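Local coordinates for protein glycerol kinase, putative (Plasmodium falciparum, PDB 2W40) that probably catalyses the ATP-dependent phosphorylation of glycerol to sn-glycerol 3-phosphate, at residues S139-L144 and R189-D194. Residues are numbered along the deposited sequence; the frame is centred on the assembly and turned at random.
Sequences SAFKIL and RTLLMD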
# COMPACT_ATOMS: atom_id res chain seq x y z
N SER C 139 18.82 7.54 -22.55
CA SER C 139 20.14 7.60 -21.90
C SER C 139 20.59 9.06 -21.65
O SER C 139 21.34 9.29 -20.67
CB SER C 139 21.21 6.94 -22.77
OG SER C 139 20.86 5.62 -23.06
N ALA C 140 20.19 9.96 -22.55
CA ALA C 140 20.88 11.29 -22.66
C ALA C 140 20.88 12.06 -21.32
O ALA C 140 21.92 12.60 -20.93
CB ALA C 140 20.25 12.17 -23.71
N PHE C 141 19.74 12.13 -20.66
CA PHE C 141 19.75 12.94 -19.38
C PHE C 141 20.53 12.30 -18.27
O PHE C 141 21.07 13.00 -17.42
CB PHE C 141 18.34 13.27 -18.88
CG PHE C 141 17.69 14.42 -19.63
CD1 PHE C 141 17.88 15.71 -19.18
CD2 PHE C 141 16.92 14.21 -20.74
CE1 PHE C 141 17.33 16.82 -19.82
CE2 PHE C 141 16.36 15.31 -21.39
CZ PHE C 141 16.58 16.63 -20.92
N LYS C 142 20.64 10.98 -18.31
CA LYS C 142 21.57 10.26 -17.38
C LYS C 142 23.03 10.58 -17.67
O LYS C 142 23.83 10.77 -16.74
CB LYS C 142 21.24 8.79 -17.48
CG LYS C 142 19.87 8.69 -16.87
CD LYS C 142 18.90 8.17 -17.81
CE LYS C 142 18.57 6.77 -17.63
NZ LYS C 142 17.21 6.67 -17.12
N ILE C 143 23.37 10.68 -18.93
CA ILE C 143 24.72 10.99 -19.28
C ILE C 143 24.98 12.43 -18.77
O ILE C 143 26.04 12.73 -18.23
CB ILE C 143 24.87 10.94 -20.80
CG1 ILE C 143 24.75 9.44 -21.34
CG2 ILE C 143 26.21 11.57 -21.25
CD1 ILE C 143 24.43 9.31 -22.92
N LEU C 144 24.04 13.35 -19.09
CA LEU C 144 24.15 14.72 -18.62
C LEU C 144 24.32 14.81 -17.11
O LEU C 144 25.20 15.53 -16.58
CB LEU C 144 22.98 15.54 -19.08
CG LEU C 144 22.98 17.05 -18.65
CD1 LEU C 144 24.20 17.81 -19.15
CD2 LEU C 144 21.65 17.69 -19.15
N ARG C 189 17.72 4.69 -28.65
CA ARG C 189 17.21 4.74 -27.30
C ARG C 189 17.99 5.73 -26.42
O ARG C 189 17.86 5.79 -25.19
CB ARG C 189 17.23 3.38 -26.66
CG ARG C 189 16.57 2.33 -27.51
CD ARG C 189 15.17 2.67 -27.95
NE ARG C 189 14.23 2.71 -26.81
CZ ARG C 189 12.91 2.59 -26.85
NH1 ARG C 189 12.24 2.55 -28.02
NH2 ARG C 189 12.21 2.52 -25.73
N THR C 190 18.86 6.46 -27.09
CA THR C 190 19.83 7.32 -26.36
C THR C 190 19.43 8.82 -26.27
O THR C 190 19.97 9.54 -25.37
CB THR C 190 21.24 7.24 -27.06
OG1 THR C 190 21.13 7.81 -28.37
CG2 THR C 190 21.90 5.84 -27.04
N LEU C 191 18.56 9.27 -27.20
CA LEU C 191 18.17 10.68 -27.37
C LEU C 191 19.30 11.47 -28.10
O LEU C 191 19.28 12.69 -28.13
CB LEU C 191 17.75 11.34 -26.08
CG LEU C 191 16.30 11.73 -25.90
CD1 LEU C 191 15.90 12.10 -24.42
CD2 LEU C 191 16.02 12.79 -26.82
N LEU C 192 20.32 10.71 -28.61
CA LEU C 192 21.48 11.28 -29.31
C LEU C 192 21.54 10.98 -30.82
O LEU C 192 22.41 11.55 -31.50
CB LEU C 192 22.80 10.88 -28.69
CG LEU C 192 22.90 11.11 -27.22
CD1 LEU C 192 24.22 10.45 -26.77
CD2 LEU C 192 22.81 12.61 -26.89
N MET C 193 20.70 10.04 -31.31
CA MET C 193 20.78 9.64 -32.69
C MET C 193 19.68 10.36 -33.49
O MET C 193 18.55 10.44 -33.01
CB MET C 193 20.55 8.15 -32.80
CG MET C 193 20.89 7.61 -34.18
SD MET C 193 20.39 5.88 -34.45
CE MET C 193 18.60 6.08 -34.80
N ASP C 194 19.98 10.74 -34.72
CA ASP C 194 19.04 11.24 -35.71
C ASP C 194 18.23 10.02 -36.21
O ASP C 194 18.82 9.07 -36.78
CB ASP C 194 19.75 11.91 -36.84
CG ASP C 194 18.75 12.55 -37.86
OD1 ASP C 194 17.75 11.92 -38.26
OD2 ASP C 194 19.02 13.72 -38.29
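The irregular loop 189-194 lies against the start of helix 140-149. S139 N gives a weak hydrogen bond to R189 O (3.3 Å), and A140 N lies 2.9 Å from T190 O. A140 CB is pressed against the same carbonyl oxygen and meets L191 CB at 3.5 Å. L191, in a left-handed backbone conformation (phi 77°), holds a chi1 of -111°, away from the staggered positions, and brings CD1 to the edge of the F141 ring, near its plane, with 4.4 Å to CD2. Next to this, I143 and L192 meet tip to tip, CD1 to CD1 at 4.0 Å; I143 CG1 and L192 CG are each anti to the carbonyl carbon, beside the backbone N, while L192 CD2 rests on A140 CB. The loop is bent by an ST turn: T190 OG1, set between the backbone N and carbonyl carbon (chi1 66°), accepts from L192 N at 3.0 Å and also hydrogen-bonds to A187 O. S139 OG, beside its own N, is satisfied by E86 O and N166. R189 turns away to salt bridges with E86 and E308, its side chain close to bound glycerol. The arrangement is a loop packed on the beginning of a helix in the FGGY N-terminal domain of the sugar kinase/Hsp70/actin fold, next to the glycerol pocket.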